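Local coordinates for D-isomer specific 2-hydroxyacid dehydrogenase family protein (Desulfovibrio vulgaris, PDB 5TX7) that probably catalyses the NAD-dependent interconversion of D-2-hydroxyacids and 2-oxoacids, as other members of the D-isomer specific 2-hydroxyacid dehydrogenase family do, at residues 101-106 and 157-162; 110-115 and 144-149; 175-180 and 193-198. All coordinates share one frame; numbering follows the deposited sequence.

Contact 1 of 3, residues 101-106 and 157-162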
loop_
_atom_site.group_PDB
_atom_site.type_symbol
_atom_site.label_atom_id
_atom_site.label_comp_id
_atom_site.label_asym_id
_atom_site.label_seq_id
_atom_site.Cartn_x
_atom_site.Cartn_y
_atom_site.Cartn_z
ATOM N N ASP A 101 -4.961 -3.601 13.044
ATOM C CA ASP A 101 -4.500 -2.638 12.053
ATOM C C ASP A 101 -3.312 -3.150 11.251
ATOM O O ASP A 101 -3.208 -2.872 10.056
ATOM C CB ASP A 101 -4.149 -1.333 12.735
ATOM C CG ASP A 101 -5.381 -0.624 13.295
ATOM O OD1 ASP A 101 -6.257 -0.267 12.476
ATOM O OD2 ASP A 101 -5.460 -0.412 14.535
ATOM N N SER A 102 -2.413 -3.888 11.912
ATOM C CA SER A 102 -1.269 -4.488 11.241
ATOM C C SER A 102 -1.750 -5.383 10.104
ATOM O O SER A 102 -1.290 -5.248 8.967
ATOM C CB SER A 102 -0.427 -5.290 12.225
ATOM O OG SER A 102 0.843 -5.616 11.677
ATOM N N VAL A 103 -2.719 -6.249 10.403
ATOM C CA VAL A 103 -3.204 -7.234 9.432
ATOM C C VAL A 103 -3.984 -6.580 8.302
ATOM O O VAL A 103 -3.675 -6.825 7.121
ATOM C CB VAL A 103 -4.006 -8.378 10.115
ATOM C CG1 VAL A 103 -4.663 -9.309 9.102
ATOM C CG2 VAL A 103 -3.048 -9.214 10.995
ATOM N N ALA A 104 -4.966 -5.745 8.646
ATOM C CA ALA A 104 -5.740 -5.004 7.647
ATOM C C ALA A 104 -4.866 -4.194 6.669
ATOM O O ALA A 104 -5.085 -4.203 5.478
ATOM C CB ALA A 104 -6.727 -4.087 8.337
ATOM N N GLN A 105 -3.879 -3.490 7.188
ATOM C CA GLN A 105 -2.920 -2.800 6.335
ATOM C C GLN A 105 -2.059 -3.725 5.475
ATOM O O GLN A 105 -1.666 -3.333 4.369
ATOM C CB GLN A 105 -2.033 -1.874 7.163
ATOM C CG GLN A 105 -2.855 -0.714 7.707
ATOM C CD GLN A 105 -2.087 0.235 8.577
ATOM O OE1 GLN A 105 -0.867 0.397 8.442
ATOM N NE2 GLN A 105 -2.799 0.883 9.485
ATOM N N HIS A 106 -1.754 -4.930 5.965
ATOM C CA HIS A 106 -1.002 -5.889 5.139
ATOM C C HIS A 106 -1.822 -6.404 3.925
ATOM O O HIS A 106 -1.263 -6.653 2.846
ATOM C CB HIS A 106 -0.473 -7.071 5.971
ATOM C CG HIS A 106 0.613 -7.834 5.289
ATOM N ND1 HIS A 106 1.836 -7.274 4.987
ATOM C CD2 HIS A 106 0.660 -9.106 4.830
ATOM C CE1 HIS A 106 2.588 -8.169 4.370
ATOM N NE2 HIS A 106 1.907 -9.298 4.282
ATOM N N GLY A 157 -15.253 -9.883 11.634
ATOM C CA GLY A 157 -14.769 -9.432 12.940
ATOM C C GLY A 157 -14.011 -8.121 12.784
ATOM O O GLY A 157 -14.144 -7.435 11.771
ATOM N N ASN A 158 -13.175 -7.800 13.763
ATOM C CA ASN A 158 -12.472 -6.506 13.801
ATOM C C ASN A 158 -11.586 -6.242 12.571
ATOM O O ASN A 158 -11.610 -5.135 12.031
ATOM C CB ASN A 158 -11.593 -6.399 15.051
ATOM C CG ASN A 158 -12.397 -6.402 16.354
ATOM O OD1 ASN A 158 -12.061 -7.111 17.292
ATOM N ND2 ASN A 158 -13.442 -5.611 16.411
ATOM N N THR A 159 -10.827 -7.250 12.143
ATOM C CA THR A 159 -9.877 -7.079 11.045
ATOM C C THR A 159 -10.633 -6.863 9.728
ATOM O O THR A 159 -10.405 -5.884 9.022
ATOM C CB THR A 159 -8.932 -8.287 10.945
ATOM O OG1 THR A 159 -8.234 -8.442 12.168
ATOM C CG2 THR A 159 -7.906 -8.092 9.886
ATOM N N GLY A 160 -11.548 -7.782 9.445
ATOM C CA GLY A 160 -12.495 -7.659 8.348
ATOM C C GLY A 160 -13.163 -6.296 8.266
ATOM O O GLY A 160 -13.216 -5.705 7.212
ATOM N N ARG A 161 -13.653 -5.792 9.380
ATOM C CA ARG A 161 -14.298 -4.474 9.403
ATOM C C ARG A 161 -13.338 -3.357 9.067
ATOM O O ARG A 161 -13.723 -2.402 8.387
ATOM C CB ARG A 161 -14.889 -4.186 10.777
ATOM C CG ARG A 161 -16.114 -5.022 11.083
ATOM C CD ARG A 161 -16.390 -4.996 12.566
ATOM N NE ARG A 161 -17.381 -5.983 12.963
ATOM C CZ ARG A 161 -17.790 -6.159 14.217
ATOM N NH1 ARG A 161 -17.274 -5.422 15.206
ATOM N NH2 ARG A 161 -18.708 -7.081 14.495
ATOM N N ARG A 162 -12.099 -3.475 9.562
ATOM C CA ARG A 162 -11.019 -2.524 9.239
ATOM C C ARG A 162 -10.722 -2.563 7.744
ATOM O O ARG A 162 -10.639 -1.524 7.090
ATOM C CB ARG A 162 -9.763 -2.850 10.045
ATOM C CG ARG A 162 -8.726 -1.766 10.108
ATOM C CD ARG A 162 -9.212 -0.659 11.013
ATOM N NE ARG A 162 -9.479 0.508 10.229
ATOM C CZ ARG A 162 -10.212 1.532 10.651
ATOM N NH1 ARG A 162 -10.422 2.558 9.836
ATOM N NH2 ARG A 162 -10.733 1.570 11.886
#
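This is a helix-helix packing contact between helix 100-116 and the first turn of helix 158-169. The two short helical segments approach to 8.7 Å between axes and run in broadly the same direction, crossing at -44°. Ala104 and Thr159 mark the closest backbone approach, with their CA atoms 5.7 Å apart. Three small patches carry the packing. Thr159 has OG1 anti to the carbonyl carbon (chi1 -59°), which leaves CG2 anti to N and sends this methyl toward helix 100-116. There Thr159 CG2 meets Val103 CG1 at 3.6 Å, and the two side chains cross at about a right angle. One turn on, Arg162 lays its aliphatic part over Ala104. Arg162 CG lies anti to the backbone N (chi1 -164°) and sits 3.5 Å from Ala104 CB. The Arg162 chain then bends at chi2 and chi3 and passes Asp101, whose OD1 is 3.3 Å from Arg162 CD. The carboxylate does not form a salt bridge here. Asp101 OD1 stays 4.0 Å from Arg162 NE, far from the plane of the guanidinium, and no N-H is aimed at it. The opposite charges may still attract weakly. Arg162 NH1 instead makes a weak hydrogen bond to Ala169 O of the second subunit, and Ser102 O accepts a hydrogen bond from Arg116 of that subunit. Gly157 is the N-cap of helix 158-169. With Gly160 it belongs to a probable GxGxxG motif. Helix 100-116 thus packs, through Thr159 and Arg162, on the helix that follows the probable glycine-rich turn of a Rossmann-type NAD-binding domain.

Contact 2 of 3, residues 110-115 and 144-149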
loop_
_atom_site.group_PDB
_atom_site.type_symbol
_atom_site.label_atom_id
_atom_site.label_comp_id
_atom_site.label_asym_id
_atom_site.label_seq_id
_atom_site.Cartn_x
_atom_site.Cartn_y
_atom_site.Cartn_z
ATOM N N LEU A 110 -0.243 -6.041 0.208
ATOM C CA LEU A 110 -0.222 -7.124 -0.806
ATOM C C LEU A 110 -1.004 -6.730 -2.071
ATOM O O LEU A 110 -0.514 -6.871 -3.193
ATOM C CB LEU A 110 -0.801 -8.416 -0.233
ATOM C CG LEU A 110 0.008 -9.059 0.902
ATOM C CD1 LEU A 110 -0.832 -10.074 1.651
ATOM C CD2 LEU A 110 1.258 -9.747 0.400
ATOM N N LEU A 111 -2.215 -6.215 -1.867
ATOM C CA LEU A 111 -3.105 -5.880 -2.974
ATOM C C LEU A 111 -2.567 -4.765 -3.872
ATOM O O LEU A 111 -2.695 -4.840 -5.092
ATOM C CB LEU A 111 -4.466 -5.489 -2.432
ATOM C CG LEU A 111 -5.548 -5.066 -3.425
ATOM C CD1 LEU A 111 -5.792 -6.222 -4.381
ATOM C CD2 LEU A 111 -6.799 -4.671 -2.681
ATOM N N LEU A 112 -1.995 -3.727 -3.276
ATOM C CA LEU A 112 -1.447 -2.611 -4.040
ATOM C C LEU A 112 -0.151 -2.944 -4.747
ATOM O O LEU A 112 0.119 -2.380 -5.814
ATOM C CB LEU A 112 -1.263 -1.367 -3.164
ATOM C CG LEU A 112 -2.563 -0.660 -2.801
ATOM C CD1 LEU A 112 -2.288 0.391 -1.733
ATOM C CD2 LEU A 112 -3.187 -0.028 -4.024
ATOM N N GLU A 113 0.638 -3.851 -4.181
ATOM C CA GLU A 113 1.802 -4.352 -4.896
ATOM C C GLU A 113 1.355 -5.176 -6.087
ATOM O O GLU A 113 2.013 -5.104 -7.119
ATOM C CB GLU A 113 2.767 -5.121 -3.987
ATOM C CG GLU A 113 4.020 -5.689 -4.673
ATOM C CD GLU A 113 5.018 -4.688 -5.252
ATOM O OE1 GLU A 113 5.037 -3.485 -4.864
ATOM O OE2 GLU A 113 5.828 -5.154 -6.113
ATOM N N LEU A 114 0.273 -5.938 -5.974
ATOM C CA LEU A 114 -0.247 -6.650 -7.152
ATOM C C LEU A 114 -0.792 -5.648 -8.214
ATOM O O LEU A 114 -0.646 -5.872 -9.412
ATOM C CB LEU A 114 -1.325 -7.657 -6.768
ATOM C CG LEU A 114 -0.865 -8.861 -5.927
ATOM C CD1 LEU A 114 -1.999 -9.532 -5.158
ATOM C CD2 LEU A 114 -0.171 -9.897 -6.795
ATOM N N CYS A 115 -1.406 -4.560 -7.764
ATOM C CA CYS A 115 -2.049 -3.616 -8.672
ATOM C C CYS A 115 -1.110 -2.630 -9.355
ATOM O O CYS A 115 -1.326 -2.278 -10.514
ATOM C CB CYS A 115 -3.157 -2.854 -7.968
ATOM S SG CYS A 115 -4.548 -3.966 -7.643
ATOM N N GLU A 144 -3.240 -0.495 -11.962
ATOM C CA GLU A 144 -4.657 -0.800 -11.775
ATOM C C GLU A 144 -5.160 -0.061 -10.539
ATOM O O GLU A 144 -4.530 -0.052 -9.486
ATOM C CB GLU A 144 -4.890 -2.312 -11.683
ATOM C CG GLU A 144 -6.180 -2.790 -12.344
ATOM C CD GLU A 144 -6.338 -4.312 -12.367
ATOM O OE1 GLU A 144 -5.343 -5.027 -12.595
ATOM O OE2 GLU A 144 -7.472 -4.808 -12.176
ATOM N N GLU A 145 -6.315 0.567 -10.717
ATOM C CA GLU A 145 -6.952 1.389 -9.708
ATOM C C GLU A 145 -7.964 0.504 -9.005
ATOM O O GLU A 145 -8.609 -0.322 -9.658
ATOM C CB GLU A 145 -7.663 2.536 -10.405
ATOM C CG GLU A 145 -7.611 3.864 -9.692
ATOM C CD GLU A 145 -8.333 4.949 -10.492
ATOM O OE1 GLU A 145 -9.544 5.123 -10.242
ATOM O OE2 GLU A 145 -7.720 5.597 -11.391
ATOM N N LEU A 146 -8.107 0.664 -7.690
ATOM C CA LEU A 146 -9.146 -0.076 -6.955
ATOM C C LEU A 146 -10.533 0.554 -7.079
ATOM O O LEU A 146 -11.526 -0.120 -6.814
ATOM C CB LEU A 146 -8.756 -0.239 -5.496
ATOM C CG LEU A 146 -7.435 -0.993 -5.269
ATOM C CD1 LEU A 146 -7.050 -0.987 -3.806
ATOM C CD2 LEU A 146 -7.481 -2.433 -5.764
ATOM N N THR A 147 -10.619 1.798 -7.544
ATOM C CA THR A 147 -11.890 2.516 -7.634
ATOM C C THR A 147 -12.915 1.766 -8.436
ATOM O O THR A 147 -12.613 1.294 -9.519
ATOM C CB THR A 147 -11.724 3.902 -8.272
ATOM O OG1 THR A 147 -10.573 4.526 -7.709
ATOM C CG2 THR A 147 -12.927 4.791 -7.986
ATOM N N GLY A 148 -14.111 1.634 -7.865
ATOM C CA GLY A 148 -15.212 0.914 -8.486
ATOM C C GLY A 148 -15.163 -0.611 -8.440
ATOM O O GLY A 148 -16.126 -1.249 -8.847
ATOM N N LYS A 149 -14.070 -1.197 -7.956
ATOM C CA LYS A 149 -14.024 -2.637 -7.723
ATOM C C LYS A 149 -14.792 -3.004 -6.446
ATOM O O LYS A 149 -14.996 -2.161 -5.579
ATOM C CB LYS A 149 -12.581 -3.145 -7.600
ATOM C CG LYS A 149 -11.685 -2.983 -8.816
ATOM C CD LYS A 149 -10.438 -3.860 -8.633
ATOM C CE LYS A 149 -9.512 -3.940 -9.841
ATOM N NZ LYS A 149 -10.189 -3.889 -11.173
#
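The last turns of a helix, 110-115, meet an irregular segment, 144-149, and one backbone hydrogen bond joins them, from Glu144 N to Cys115 O at 3.0 Å. Its N-H...O angle is 144°, and the donor sits above the carbonyl plane. The segment then ends in a type II beta turn from Leu146 to Lys149, with Gly148 at positive phi. Leu146 carries the apolar part of the contact. Its CG is anti to the carbonyl carbon (chi1 -60°). Leu146 CD1 and Leu146 CD2 both lie 3.9 Å from Leu111 CD2, where the two leucines reach tip to tip. Leu146 CD1 is also 4.0 Å from Leu112 CD2, which comes in obliquely. Leu146 CD2 also rests 3.8 Å from Cys115 SG. Cys115 CB packs on Glu144 CB, 4.1 Å away. The Glu144 chain is extended beyond CG and ends in a carboxylate whose two oxygens have different partners. Glu144 OE2 takes Lys149 NZ at 3.0 Å through its anti lone pair, in a salt bridge, while Glu144 OE1 is hydrogen-bonded to Tyr232 OH. Leu146 also touches Leu170 and Met172, and its N donates a hydrogen bond to Gln105 OE1 of the second subunit. Leu111 packs on Tyr232 and Ile234, so the last turns of helix 100-116 pack on strand 231-235 and on the loop leading into strand 150-154.

Contact 3 of 3, residues 175-180 and 193-198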
loop_
_atom_site.group_PDB
_atom_site.type_symbol
_atom_site.label_atom_id
_atom_site.label_comp_id
_atom_site.label_asym_id
_atom_site.label_seq_id
_atom_site.Cartn_x
_atom_site.Cartn_y
_atom_site.Cartn_z
ATOM N N ILE A 175 -18.707 -5.844 0.208
ATOM C CA ILE A 175 -19.659 -6.863 0.598
ATOM C C ILE A 175 -18.983 -7.801 1.583
ATOM O O ILE A 175 -17.802 -8.083 1.463
ATOM C CB ILE A 175 -20.231 -7.619 -0.618
ATOM C CG1 ILE A 175 -19.135 -8.411 -1.363
ATOM C CG2 ILE A 175 -20.929 -6.632 -1.553
ATOM C CD1 ILE A 175 -19.669 -9.113 -2.595
ATOM N N ALA A 176 -19.736 -8.260 2.575
ATOM C CA ALA A 176 -19.192 -9.073 3.648
ATOM C C ALA A 176 -20.001 -10.337 3.849
ATOM O O ALA A 176 -21.226 -10.277 3.868
ATOM C CB ALA A 176 -19.179 -8.266 4.929
ATOM N N TYR A 177 -19.311 -11.474 3.973
ATOM C CA TYR A 177 -19.907 -12.705 4.480
ATOM C C TYR A 177 -19.675 -12.660 5.972
ATOM O O TYR A 177 -18.547 -12.798 6.437
ATOM C CB TYR A 177 -19.290 -13.969 3.858
ATOM C CG TYR A 177 -19.808 -15.253 4.486
ATOM C CD1 TYR A 177 -21.155 -15.583 4.402
ATOM C CD2 TYR A 177 -18.955 -16.125 5.195
ATOM C CE1 TYR A 177 -21.663 -16.739 4.990
ATOM C CE2 TYR A 177 -19.451 -17.286 5.796
ATOM C CZ TYR A 177 -20.811 -17.592 5.688
ATOM O OH TYR A 177 -21.333 -18.734 6.277
ATOM N N ALA A 178 -20.755 -12.457 6.715
ATOM C CA ALA A 178 -20.699 -12.111 8.133
ATOM C C ALA A 178 -21.589 -13.056 8.920
ATOM O O ALA A 178 -22.672 -12.672 9.369
ATOM C CB ALA A 178 -21.124 -10.662 8.334
ATOM N N PRO A 179 -21.133 -14.312 9.093
ATOM C CA PRO A 179 -21.958 -15.334 9.754
ATOM C C PRO A 179 -22.122 -15.133 11.273
ATOM O O PRO A 179 -23.216 -15.340 11.796
ATOM C CB PRO A 179 -21.214 -16.635 9.436
ATOM C CG PRO A 179 -19.787 -16.225 9.255
ATOM C CD PRO A 179 -19.820 -14.846 8.672
ATOM N N ARG A 180 -21.047 -14.724 11.954
ATOM C CA ARG A 180 -21.047 -14.512 13.406
ATOM C C ARG A 180 -21.737 -13.212 13.864
ATOM O O ARG A 180 -22.023 -13.067 15.047
ATOM C CB ARG A 180 -19.608 -14.543 13.949
ATOM N N VAL A 193 -23.761 -10.467 2.260
ATOM C CA VAL A 193 -24.042 -11.488 1.248
ATOM C C VAL A 193 -23.730 -12.881 1.758
ATOM O O VAL A 193 -22.926 -13.039 2.664
ATOM C CB VAL A 193 -23.210 -11.265 -0.039
ATOM C CG1 VAL A 193 -23.585 -9.944 -0.695
ATOM C CG2 VAL A 193 -21.708 -11.317 0.237
ATOM N N GLY A 194 -24.360 -13.887 1.150
ATOM C CA GLY A 194 -23.946 -15.264 1.325
ATOM C C GLY A 194 -22.569 -15.494 0.730
ATOM O O GLY A 194 -22.101 -14.727 -0.095
ATOM N N LEU A 195 -21.929 -16.570 1.138
ATOM C CA LEU A 195 -20.567 -16.878 0.696
ATOM C C LEU A 195 -20.438 -17.103 -0.821
ATOM O O LEU A 195 -19.505 -16.612 -1.427
ATOM C CB LEU A 195 -20.044 -18.102 1.452
ATOM C CG LEU A 195 -18.567 -18.410 1.369
ATOM C CD1 LEU A 195 -17.707 -17.166 1.586
ATOM C CD2 LEU A 195 -18.216 -19.411 2.477
ATOM N N ASP A 196 -21.385 -17.811 -1.428
ATOM C CA ASP A 196 -21.355 -18.032 -2.884
ATOM C C ASP A 196 -21.549 -16.738 -3.669
ATOM O O ASP A 196 -20.806 -16.498 -4.617
ATOM C CB ASP A 196 -22.311 -19.172 -3.313
ATOM C CG ASP A 196 -21.822 -20.563 -2.839
ATOM O OD1 ASP A 196 -20.608 -20.751 -2.576
ATOM O OD2 ASP A 196 -22.633 -21.506 -2.728
ATOM N N GLU A 197 -22.491 -15.896 -3.241
ATOM C CA GLU A 197 -22.732 -14.574 -3.821
ATOM C C GLU A 197 -21.510 -13.650 -3.727
ATOM O O GLU A 197 -21.257 -12.852 -4.640
ATOM C CB GLU A 197 -23.935 -13.933 -3.115
ATOM C CG GLU A 197 -24.465 -12.628 -3.701
ATOM C CD GLU A 197 -25.641 -12.055 -2.894
ATOM O OE1 GLU A 197 -26.261 -12.793 -2.062
ATOM O OE2 GLU A 197 -25.943 -10.848 -3.090
ATOM N N LEU A 198 -20.763 -13.762 -2.629
ATOM C CA LEU A 198 -19.532 -12.986 -2.443
ATOM C C LEU A 198 -18.560 -13.286 -3.569
ATOM O O LEU A 198 -18.073 -12.356 -4.194
ATOM C CB LEU A 198 -18.878 -13.257 -1.085
ATOM C CG LEU A 198 -17.681 -12.377 -0.656
ATOM C CD1 LEU A 198 -17.597 -12.257 0.858
ATOM C CD2 LEU A 198 -16.336 -12.866 -1.160
HETATM O O HOH W 1 -23.253 -12.416 5.488
#
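Tyr177 has CG anti to its backbone N (chi1 174°), which swings the ring alongside the start of helix 195-201, while Leu195, with CG also anti to N (chi1 -167°), comes over one ring face. Leu195 CB sits 4.0 Å from the centroid of the Tyr177 ring and only 9° off its normal. This is a CH-pi contact over the centre of the face. Leu195 CD1 continues along the ring to 4.0 Å from Tyr177 CD2. The opposite face carries Pro179 CD, offset toward the rim, so the ring is held between a leucine and a proline. Val193 O lies at the ring edge, in its plane. Tyr177 CA makes a CA-H...O contact of 3.5 Å to Val193 O.

The backbones are joined by a hydrogen bond from Val193 N to Ala176 O, 3.0 Å long, with N-H...O nearly straight. The donor lies above the carbonyl plane. A water extends this link: it accepts from Ala178 N and donates to Val193 O at 2.9 Å. Deeper in, Ile175 holds CG1 between N and the carbonyl carbon. Ile175 CB meets Val193 CG2 at 4.1 Å, and Ile175 CD1 reaches the helix backbone at Leu198 CA. Leu198 CD1 then packs 3.8 Å from Tyr177 CB. Gly194 is the N-cap of the helix, and its O accepts from Leu198 N.

Leu195 and Leu198 also touch Val154 of strand 150-154, and Ala176 makes a backbone hydrogen bond with Glu191 of strand 190-192. Strand 173-177 is thus flanked by strands 150-154 and 190-192 in the parallel sheet, with helix 195-201 packed against it. This belongs to the layered alpha/beta arrangement of a Rossmann-type NAD-binding domain.

From the N terminus, the first element used by these contacts is helix 100-116, which serves two of them. Its early part, 101-106, pairs with 157-162 and closes contact 1 after 50 intervening residues. Its later part, 110-115, meets 144-149 sooner, so contact 2 is nested inside the loop of contact 1; their centres are about 17 Å apart. Both touch the second subunit. Helix 158-169 then leads to strand 173-177, where contact 3 opens; it follows in series and closes a short loop with 193-198. Together they tie helix 100-116 to helix 158-169 and to the loop before strand 150-154, and strand 173-177, next to the outermost strand 190-192, to helix 195-201.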